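Long-range contacts in putative branched-chain amino acid aminotransferase IlvE (Streptococcus mutans, PDB 4DQN), which probably catalyses the reversible transfer of the amino group of leucine, isoleucine or valine to 2-oxoglutarate with pyridoxal 5'-phosphate as cofactor: residues R24-K30 and D146-I152; K33-G37 and P96-K102; I47-A53 and I134-I140. All blocks are in the same frame, centred on the assembly; numbering follows the deposited sequence.

Contact 1 (R24-K30 and D146-I152)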
loop_
_atom_site.group_PDB
_atom_site.type_symbol
_atom_site.label_atom_id
_atom_site.label_comp_id
_atom_site.label_asym_id
_atom_site.label_seq_id
_atom_site.Cartn_x
_atom_site.Cartn_y
_atom_site.Cartn_z
ATOM N N ARG A 24 -15.913 20.023 -1.969
ATOM C CA ARG A 24 -15.591 18.827 -1.179
ATOM C C ARG A 24 -15.467 19.259 0.247
ATOM O O ARG A 24 -15.174 20.426 0.520
ATOM C CB ARG A 24 -14.213 18.235 -1.481
ATOM C CG ARG A 24 -13.843 18.010 -2.875
ATOM C CD ARG A 24 -12.811 19.016 -3.305
ATOM N NE ARG A 24 -13.506 20.053 -4.009
ATOM C CZ ARG A 24 -14.060 19.884 -5.194
ATOM N NH1 ARG A 24 -13.973 18.718 -5.847
ATOM N NH2 ARG A 24 -14.683 20.908 -5.735
ATOM N N TYR A 25 -15.637 18.305 1.156
ATOM C CA TYR A 25 -15.344 18.510 2.570
ATOM C C TYR A 25 -13.876 18.190 2.846
ATOM O O TYR A 25 -13.312 17.256 2.270
ATOM C CB TYR A 25 -16.238 17.583 3.387
ATOM C CG TYR A 25 -15.970 17.509 4.875
ATOM C CD1 TYR A 25 -14.945 16.707 5.389
ATOM C CD2 TYR A 25 -16.775 18.188 5.767
ATOM C CE1 TYR A 25 -14.726 16.614 6.755
ATOM C CE2 TYR A 25 -16.565 18.103 7.135
ATOM C CZ TYR A 25 -15.545 17.319 7.620
ATOM O OH TYR A 25 -15.360 17.230 8.983
ATOM N N ILE A 26 -13.259 18.957 3.737
ATOM C CA ILE A 26 -11.893 18.669 4.163
ATOM C C ILE A 26 -11.711 19.054 5.630
ATOM O O ILE A 26 -12.229 20.074 6.089
ATOM C CB ILE A 26 -10.830 19.375 3.264
ATOM C CG1 ILE A 26 -9.431 18.820 3.535
ATOM C CG2 ILE A 26 -10.851 20.898 3.470
ATOM C CD1 ILE A 26 -8.389 19.215 2.460
ATOM N N SER A 27 -10.992 18.215 6.367
ATOM C CA SER A 27 -10.750 18.432 7.784
ATOM C C SER A 27 -9.319 18.003 8.044
ATOM O O SER A 27 -8.855 17.007 7.472
ATOM C CB SER A 27 -11.720 17.598 8.632
ATOM O OG SER A 27 -11.510 17.803 10.029
ATOM N N TYR A 28 -8.623 18.760 8.887
ATOM C CA TYR A 28 -7.223 18.491 9.186
ATOM C C TYR A 28 -7.072 18.022 10.623
ATOM O O TYR A 28 -7.730 18.544 11.527
ATOM C CB TYR A 28 -6.364 19.752 8.962
ATOM C CG TYR A 28 -6.296 20.223 7.518
ATOM C CD1 TYR A 28 -7.318 20.987 6.964
ATOM C CD2 TYR A 28 -5.200 19.918 6.720
ATOM C CE1 TYR A 28 -7.253 21.428 5.646
ATOM C CE2 TYR A 28 -5.124 20.364 5.394
ATOM C CZ TYR A 28 -6.158 21.111 4.875
ATOM O OH TYR A 28 -6.103 21.550 3.569
ATOM N N TYR A 29 -6.212 17.026 10.834
ATOM C CA TYR A 29 -5.888 16.568 12.179
ATOM C C TYR A 29 -4.486 17.062 12.516
ATOM O O TYR A 29 -3.527 16.785 11.795
ATOM C CB TYR A 29 -5.955 15.043 12.230
ATOM C CG TYR A 29 -5.722 14.388 13.574
ATOM C CD1 TYR A 29 -4.434 14.137 14.036
ATOM C CD2 TYR A 29 -6.791 13.958 14.347
ATOM C CE1 TYR A 29 -4.223 13.506 15.257
ATOM C CE2 TYR A 29 -6.592 13.320 15.572
ATOM C CZ TYR A 29 -5.301 13.100 16.016
ATOM O OH TYR A 29 -5.086 12.467 17.225
ATOM N N LYS A 30 -4.387 17.826 13.597
ATOM C CA LYS A 30 -3.116 18.325 14.112
ATOM C C LYS A 30 -3.189 18.356 15.635
ATOM O O LYS A 30 -4.264 18.565 16.198
ATOM C CB LYS A 30 -2.832 19.747 13.597
ATOM C CG LYS A 30 -2.940 19.909 12.082
ATOM C CD LYS A 30 -2.640 21.333 11.616
ATOM C CE LYS A 30 -3.124 21.531 10.176
ATOM N NZ LYS A 30 -2.549 22.733 9.510
ATOM N N ASP A 146 1.934 12.564 12.247
ATOM C CA ASP A 146 1.155 13.204 13.300
ATOM C C ASP A 146 0.177 14.247 12.763
ATOM O O ASP A 146 -0.582 14.850 13.529
ATOM C CB ASP A 146 2.013 13.724 14.467
ATOM C CG ASP A 146 3.144 14.599 14.027
ATOM O OD1 ASP A 146 3.007 15.314 13.002
ATOM O OD2 ASP A 146 4.182 14.581 14.727
ATOM N N GLU A 147 0.171 14.416 11.441
ATOM C CA GLU A 147 -0.839 15.243 10.765
ATOM C C GLU A 147 -1.637 14.395 9.776
ATOM O O GLU A 147 -1.069 13.554 9.083
ATOM C CB GLU A 147 -0.171 16.407 10.016
ATOM C CG GLU A 147 0.535 17.420 10.923
ATOM C CD GLU A 147 1.279 18.484 10.133
ATOM O OE1 GLU A 147 0.740 18.956 9.109
ATOM O OE2 GLU A 147 2.413 18.837 10.528
ATOM N N TYR A 148 -2.952 14.597 9.709
ATOM C CA TYR A 148 -3.777 13.826 8.782
ATOM C C TYR A 148 -4.776 14.705 8.066
ATOM O O TYR A 148 -5.181 15.758 8.581
ATOM C CB TYR A 148 -4.517 12.703 9.527
ATOM C CG TYR A 148 -3.559 11.689 10.101
ATOM C CD1 TYR A 148 -2.929 11.917 11.318
ATOM C CD2 TYR A 148 -3.259 10.517 9.405
ATOM C CE1 TYR A 148 -2.022 11.004 11.840
ATOM C CE2 TYR A 148 -2.354 9.586 9.914
ATOM C CZ TYR A 148 -1.750 9.838 11.138
ATOM O OH TYR A 148 -0.861 8.935 11.659
ATOM N N ILE A 149 -5.174 14.274 6.874
ATOM C CA ILE A 149 -6.299 14.901 6.178
ATOM C C ILE A 149 -7.437 13.914 6.066
ATOM O O ILE A 149 -7.209 12.762 5.720
ATOM C CB ILE A 149 -5.889 15.374 4.765
ATOM C CG1 ILE A 149 -4.929 16.563 4.878
ATOM C CG2 ILE A 149 -7.115 15.811 3.952
ATOM C CD1 ILE A 149 -4.401 17.062 3.538
ATOM N N PHE A 150 -8.659 14.360 6.371
ATOM C CA PHE A 150 -9.861 13.613 6.022
ATOM C C PHE A 150 -10.658 14.456 5.037
ATOM O O PHE A 150 -11.034 15.595 5.336
ATOM C CB PHE A 150 -10.704 13.283 7.266
ATOM C CG PHE A 150 -12.023 12.593 6.949
ATOM C CD1 PHE A 150 -12.047 11.344 6.321
ATOM C CD2 PHE A 150 -13.232 13.188 7.288
ATOM C CE1 PHE A 150 -13.277 10.706 6.027
ATOM C CE2 PHE A 150 -14.464 12.563 7.005
ATOM C CZ PHE A 150 -14.484 11.320 6.377
ATOM N N THR A 151 -10.890 13.912 3.847
ATOM C CA THR A 151 -11.648 14.631 2.837
ATOM C C THR A 151 -12.722 13.740 2.218
ATOM O O THR A 151 -12.535 12.530 2.090
ATOM C CB THR A 151 -10.707 15.227 1.748
ATOM O OG1 THR A 151 -11.473 15.963 0.788
ATOM C CG2 THR A 151 -9.890 14.130 1.032
ATOM N N ILE A 152 -13.870 14.326 1.882
ATOM C CA ILE A 152 -14.856 13.606 1.080
ATOM C C ILE A 152 -15.177 14.411 -0.163
ATOM O O ILE A 152 -15.677 15.542 -0.070
ATOM C CB ILE A 152 -16.183 13.357 1.831
ATOM C CG1 ILE A 152 -15.950 12.683 3.194
ATOM C CG2 ILE A 152 -17.123 12.504 0.973
ATOM C CD1 ILE A 152 -17.270 12.342 3.951
#
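Residues 24-30 and 147-152 run antiparallel as neighbouring strands, their short axes 4.6 Å apart at closest, with Tyr25-Ile152, Ser27-Phe150 and Tyr29-Tyr148 as the hydrogen-bonded pairs. Thr151 adds a side-chain bond to this backbone network: its OG1 donates to Tyr25 O at 2.7 Å, and the same oxygen accepts from the backbone N of Ile152. With OG1 anti to the backbone N of its own residue, chi1 -178° brings it to Tyr25 O from ahead of the carbonyl, slightly tilted from its plane, while the beta branch of threonine suits an extended chain. On the face bearing Tyr25, Tyr29, Tyr148 and Phe150, aromatic rings meet. Tyr148 turns its edge toward the face of Tyr29 in an offset edge-to-face pair, centroids 5.9 Å apart and planes at 79°, the two CD1 atoms in touch. Farther along, Tyr25 CE1 reaches Phe150 CD2 at 3.8 Å. On the face shared with Ile26 and Tyr28, Ile149 uses both branches: CG1 lies beside Tyr28 CD2 at 3.8 Å, and CG2 packs on Ile26 CG1. Ser27 carries a short hydroxyl side chain on the same face as the rings; it and Tyr25 find polar partners in Asp35 and Lys102. Arg24 leads away to a salt bridge with Glu49 of the second subunit. The pairing is that of adjacent strands in an antiparallel sheet, here the sheet of the smaller, N-terminal domain of a class-IV aminotransferase.

Contact 2 (K33-G37 and P96-K102)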
loop_
_atom_site.group_PDB
_atom_site.type_symbol
_atom_site.label_atom_id
_atom_site.label_comp_id
_atom_site.label_asym_id
_atom_site.label_seq_id
_atom_site.Cartn_x
_atom_site.Cartn_y
_atom_site.Cartn_z
ATOM N N LYS A 33 -5.936 16.428 17.499
ATOM C CA LYS A 33 -7.353 16.804 17.308
ATOM C C LYS A 33 -7.719 16.997 15.836
ATOM O O LYS A 33 -6.898 17.484 15.062
ATOM C CB LYS A 33 -7.671 18.131 18.019
ATOM C CG LYS A 33 -7.201 18.248 19.449
ATOM C CD LYS A 33 -7.968 17.297 20.374
ATOM C CE LYS A 33 -7.554 17.484 21.838
ATOM N NZ LYS A 33 -6.069 17.395 21.996
ATOM N N TRP A 34 -8.950 16.627 15.464
ATOM C CA TRP A 34 -9.540 17.039 14.184
ATOM C C TRP A 34 -10.082 18.456 14.307
ATOM O O TRP A 34 -10.675 18.798 15.327
ATOM C CB TRP A 34 -10.730 16.141 13.801
ATOM C CG TRP A 34 -10.341 14.767 13.381
ATOM C CD1 TRP A 34 -10.510 13.613 14.091
ATOM C CD2 TRP A 34 -9.690 14.403 12.157
ATOM N NE1 TRP A 34 -10.011 12.541 13.372
ATOM C CE2 TRP A 34 -9.495 13.007 12.188
ATOM C CE3 TRP A 34 -9.269 15.122 11.034
ATOM C CZ2 TRP A 34 -8.890 12.319 11.132
ATOM C CZ3 TRP A 34 -8.654 14.433 9.987
ATOM C CH2 TRP A 34 -8.474 13.051 10.046
ATOM N N ASP A 35 -9.910 19.275 13.274
ATOM C CA ASP A 35 -10.665 20.528 13.213
ATOM C C ASP A 35 -12.118 20.195 12.872
ATOM O O ASP A 35 -12.449 19.016 12.685
ATOM C CB ASP A 35 -10.048 21.551 12.243
ATOM C CG ASP A 35 -10.100 21.120 10.777
ATOM O OD1 ASP A 35 -9.220 21.575 10.018
ATOM O OD2 ASP A 35 -11.006 20.364 10.353
ATOM N N ASP A 36 -12.977 21.212 12.793
ATOM C CA ASP A 36 -14.408 20.989 12.566
ATOM C C ASP A 36 -14.740 20.624 11.128
ATOM O O ASP A 36 -15.858 20.207 10.843
ATOM C CB ASP A 36 -15.216 22.240 12.927
ATOM C CG ASP A 36 -15.156 22.574 14.405
ATOM O OD1 ASP A 36 -14.699 21.722 15.208
ATOM O OD2 ASP A 36 -15.573 23.699 14.766
ATOM N N GLY A 37 -13.794 20.823 10.214
ATOM C CA GLY A 37 -14.057 20.563 8.808
ATOM C C GLY A 37 -14.666 21.768 8.106
ATOM O O GLY A 37 -15.311 22.607 8.740
ATOM N N PRO A 96 -5.538 8.202 13.232
ATOM C CA PRO A 96 -6.601 8.549 14.189
ATOM C C PRO A 96 -7.968 8.326 13.571
ATOM O O PRO A 96 -8.152 8.598 12.371
ATOM C CB PRO A 96 -6.388 10.047 14.429
ATOM C CG PRO A 96 -5.608 10.540 13.199
ATOM C CD PRO A 96 -4.725 9.368 12.844
ATOM N N GLN A 97 -8.920 7.844 14.361
ATOM C CA GLN A 97 -10.254 7.582 13.840
ATOM C C GLN A 97 -11.025 8.859 13.503
ATOM O O GLN A 97 -10.879 9.890 14.162
ATOM C CB GLN A 97 -11.060 6.760 14.847
ATOM C CG GLN A 97 -10.593 5.313 15.025
ATOM C CD GLN A 97 -11.490 4.558 15.979
ATOM O OE1 GLN A 97 -12.595 5.016 16.285
ATOM N NE2 GLN A 97 -11.030 3.413 16.462
ATOM N N VAL A 98 -11.852 8.783 12.468
ATOM C CA VAL A 98 -12.850 9.813 12.203
ATOM C C VAL A 98 -14.129 9.313 12.857
ATOM O O VAL A 98 -14.640 8.261 12.466
ATOM C CB VAL A 98 -13.088 9.974 10.682
ATOM C CG1 VAL A 98 -14.262 10.921 10.405
ATOM C CG2 VAL A 98 -11.829 10.488 9.997
ATOM N N PRO A 99 -14.631 10.024 13.887
ATOM C CA PRO A 99 -15.841 9.550 14.579
ATOM C C PRO A 99 -17.046 9.428 13.649
ATOM O O PRO A 99 -17.136 10.138 12.644
ATOM C CB PRO A 99 -16.088 10.631 15.645
ATOM C CG PRO A 99 -14.660 11.162 15.957
ATOM C CD PRO A 99 -13.984 11.154 14.590
ATOM N N THR A 100 -17.962 8.531 13.982
ATOM C CA THR A 100 -19.128 8.268 13.139
ATOM C C THR A 100 -19.973 9.517 12.901
ATOM O O THR A 100 -20.384 9.783 11.768
ATOM C CB THR A 100 -19.962 7.158 13.747
ATOM O OG1 THR A 100 -19.148 5.981 13.826
ATOM C CG2 THR A 100 -21.205 6.865 12.898
ATOM N N ASP A 101 -20.221 10.304 13.944
ATOM C CA ASP A 101 -21.011 11.512 13.728
ATOM C C ASP A 101 -20.294 12.514 12.815
ATOM O O ASP A 101 -20.939 13.138 11.980
ATOM C CB ASP A 101 -21.511 12.146 15.038
ATOM C CG ASP A 101 -20.388 12.623 15.939
ATOM O OD1 ASP A 101 -20.710 13.196 17.001
ATOM O OD2 ASP A 101 -19.193 12.431 15.613
ATOM N N LYS A 102 -18.970 12.634 12.940
ATOM C CA LYS A 102 -18.197 13.517 12.056
ATOM C C LYS A 102 -18.293 13.031 10.609
ATOM O O LYS A 102 -18.548 13.820 9.693
ATOM C CB LYS A 102 -16.715 13.573 12.494
ATOM C CG LYS A 102 -15.814 14.456 11.616
ATOM C CD LYS A 102 -14.365 14.390 12.115
ATOM C CE LYS A 102 -13.451 15.318 11.339
ATOM N NZ LYS A 102 -13.855 16.756 11.417
#
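Trp34 lays its indole against Lys102 and the loop that leads into its helix. The lysine chain crosses the ring at about a right angle, with CE 3.6 Å above the ring plane and toward the rim, so that the end of its aliphatic chain lies over one face while the ammonium travels on. A bend at the last torsion (chi4 60°) brings NZ to 2.9 Å from Asp35 O, a bond lying in the carbonyl plane. At the ring's rim, Trp34 NE1 donates to Gln97 O at 2.9 Å; the nitrogen stands 40° out of that carbonyl's plane. Val98 sends CG2 to within 3.6 Å of Trp34 CZ2, a compact apolar branch that fits against the six-membered ring. Tryptophan suits this place because it offers a broad apolar face and one donor at its edge. In the next shell, Asp35 OD2 accepts from Gly37 N in an Asx turn that shapes the end of the segment, and Ser27 OG bonds both Asp35 OD2 and Lys102 NZ. Tyr25 OH is a further partner of the lysine. Pro99 occupies the N-cap position of helix 100-113. That helix start and its leading loop thus pack on strand 33-40, outermost in the sheet within this chain, with strands 24-30 and 147-157 adding Tyr29, Tyr148 and Phe150 around Trp34 and Pro96.

Contact 3 (I47-A53 and I134-I140); sequences ISESSPA and IGVGDVI
This is a buried packing of a turn and helix start against a strand end and its following loop: the link from strand 44-48 to helix 52-55 settles on the end of strand 126-136 and the residues after it, beside the second subunit. Ser48 makes the shortest polar link: its OG donates to Asp138 OD1 at 2.6 Å, approaching nearly along the C-O axis of that carboxylate. With OG anti to the backbone N (chi1 177°), the hydroxyl is directed at the aspartate. The backbones join at Ser50 O, which accepts from Val139 N at 3.1 Å, the donor standing well above the carbonyl plane, and at Gly135 O, which accepts from Ala53 N at 2.8 Å. A weak bond runs from Ser50 OG to Val139 O. Residues 48-51 form a type I beta turn, and Ser51 reinforces it, for its OG donates to a lone pair of Ser48 O, the same oxygen that its own backbone N uses. Ser51 then takes the N-cap position of helix 52-55, and Pro52 suits the first turn of that helix, where no backbone N-H is needed. The ring of Pro52 turns CG to Val139 CG2, 3.6 Å away, the two side chains crossing at about a right angle. Ala53, short enough for close backbone approach, sets CB against Ile134 CB, and Ile47 CG2 touches Val136 CG1. Gly137 has a positive phi, which favours glycine, and its N shares a water with Ser48 N. Ile47 also pairs with a strand of the second subunit, and Asp138 packs on Tyr18 of that subunit.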
loop_
_atom_site.group_PDB
_atom_site.type_symbol
_atom_site.label_atom_id
_atom_site.label_comp_id
_atom_site.label_asym_id
_atom_site.label_seq_id
_atom_site.Cartn_x
_atom_site.Cartn_y
_atom_site.Cartn_z
ATOM N N ILE A 47 0.250 18.748 -0.102
ATOM C CA ILE A 47 0.783 17.944 0.988
ATOM C C ILE A 47 2.291 17.847 0.887
ATOM O O ILE A 47 2.867 17.951 -0.203
ATOM C CB ILE A 47 0.159 16.525 1.024
ATOM C CG1 ILE A 47 0.544 15.719 -0.218
ATOM C CG2 ILE A 47 -1.376 16.599 1.126
ATOM C CD1 ILE A 47 -0.041 14.292 -0.224
ATOM N N SER A 48 2.932 17.655 2.032
ATOM C CA SER A 48 4.385 17.539 2.084
ATOM C C SER A 48 4.915 16.439 1.168
ATOM O O SER A 48 4.335 15.349 1.097
ATOM C CB SER A 48 4.814 17.234 3.517
ATOM O OG SER A 48 6.222 17.057 3.570
ATOM N N GLU A 49 6.024 16.725 0.484
ATOM C CA GLU A 49 6.724 15.736 -0.321
ATOM C C GLU A 49 7.079 14.510 0.526
ATOM O O GLU A 49 7.345 13.424 0.001
ATOM C CB GLU A 49 8.010 16.353 -0.906
ATOM C CG GLU A 49 9.039 16.761 0.161
ATOM C CD GLU A 49 10.150 17.606 -0.406
ATOM O OE1 GLU A 49 10.187 17.766 -1.643
ATOM O OE2 GLU A 49 10.992 18.112 0.375
ATOM N N SER A 50 7.089 14.691 1.843
ATOM C CA SER A 50 7.460 13.617 2.752
ATOM C C SER A 50 6.260 12.994 3.461
ATOM O O SER A 50 6.433 12.345 4.504
ATOM C CB SER A 50 8.423 14.161 3.803
ATOM O OG SER A 50 9.088 13.078 4.411
ATOM N N SER A 51 5.057 13.174 2.903
ATOM C CA SER A 51 3.827 12.636 3.509
ATOM C C SER A 51 3.834 11.107 3.563
ATOM O O SER A 51 4.022 10.461 2.530
ATOM C CB SER A 51 2.590 13.068 2.700
ATOM O OG SER A 51 2.383 14.472 2.748
ATOM N N PRO A 52 3.588 10.523 4.751
ATOM C CA PRO A 52 3.493 9.059 4.878
ATOM C C PRO A 52 2.462 8.406 3.949
ATOM O O PRO A 52 2.636 7.238 3.625
ATOM C CB PRO A 52 3.063 8.859 6.341
ATOM C CG PRO A 52 3.716 10.035 7.048
ATOM C CD PRO A 52 3.531 11.192 6.069
ATOM N N ALA A 53 1.423 9.120 3.518
ATOM C CA ALA A 53 0.481 8.524 2.573
ATOM C C ALA A 53 1.189 8.165 1.264
ATOM O O ALA A 53 0.795 7.218 0.582
ATOM C CB ALA A 53 -0.700 9.455 2.317
ATOM N N ILE A 134 -5.687 10.298 4.961
ATOM C CA ILE A 134 -4.276 10.160 4.617
ATOM C C ILE A 134 -3.330 10.762 5.648
ATOM O O ILE A 134 -3.612 11.817 6.232
ATOM C CB ILE A 134 -3.960 10.808 3.249
ATOM C CG1 ILE A 134 -4.550 12.221 3.159
ATOM C CG2 ILE A 134 -4.484 9.947 2.100
ATOM C CD1 ILE A 134 -4.072 12.980 1.902
ATOM N N GLY A 135 -2.204 10.082 5.864
ATOM C CA GLY A 135 -1.122 10.626 6.674
ATOM C C GLY A 135 -0.306 11.629 5.881
ATOM O O GLY A 135 0.213 11.305 4.807
ATOM N N VAL A 136 -0.183 12.848 6.410
ATOM C CA VAL A 136 0.571 13.914 5.744
ATOM C C VAL A 136 1.638 14.487 6.670
ATOM O O VAL A 136 2.033 13.829 7.638
ATOM C CB VAL A 136 -0.361 15.011 5.175
ATOM C CG1 VAL A 136 -1.259 14.398 4.101
ATOM C CG2 VAL A 136 -1.231 15.664 6.278
ATOM N N GLY A 137 2.130 15.687 6.376
ATOM C CA GLY A 137 3.237 16.233 7.141
ATOM C C GLY A 137 4.546 15.527 6.820
ATOM O O GLY A 137 4.657 14.830 5.810
ATOM N N ASP A 138 5.548 15.695 7.677
ATOM C CA ASP A 138 6.911 15.266 7.339
ATOM C C ASP A 138 7.367 14.000 8.078
ATOM O O ASP A 138 7.531 14.016 9.296
ATOM C CB ASP A 138 7.894 16.396 7.651
ATOM C CG ASP A 138 7.494 17.706 7.012
ATOM O OD1 ASP A 138 6.760 17.676 6.001
ATOM O OD2 ASP A 138 7.922 18.771 7.512
ATOM N N VAL A 139 7.581 12.901 7.353
ATOM C CA VAL A 139 8.112 11.692 7.981
ATOM C C VAL A 139 9.063 10.983 7.035
ATOM O O VAL A 139 8.672 10.576 5.933
ATOM C CB VAL A 139 7.008 10.691 8.370
ATOM C CG1 VAL A 139 7.631 9.378 8.856
ATOM C CG2 VAL A 139 6.098 11.260 9.444
ATOM N N ILE A 140 10.310 10.818 7.443
ATOM C CA ILE A 140 11.223 10.046 6.598
ATOM C C ILE A 140 11.521 8.600 7.074
ATOM O O ILE A 140 11.473 7.676 6.272
ATOM C CB ILE A 140 12.473 10.855 6.172
ATOM C CG1 ILE A 140 12.144 11.642 4.896
ATOM C CG2 ILE A 140 13.647 9.929 5.858
ATOM C CD1 ILE A 140 11.831 10.741 3.680
HETATM O O HOH W 1 1.429 18.093 4.625
#

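In the fold
From the N terminus, strand 24-30 opens the widest loop, which contact 1 closes when residues 146-152 return beside it. Both other contacts form within that span. Strand 33-40 follows directly and is joined by contact 2 to the start of helix 100-113; residues 47-53 come next and meet 134-140 in contact 3, so contacts 2 and 3 cross in sequence, though their nearest atoms stay about 6 Å apart. Contact 1 lies between them in the sheet: strand 24-30 neighbours strand 33-40, and strand 147-157 neighbours strand 126-136. Together they tie one antiparallel sheet to a helix start on its outermost strand within this chain and to a turn and loop beside the second subunit.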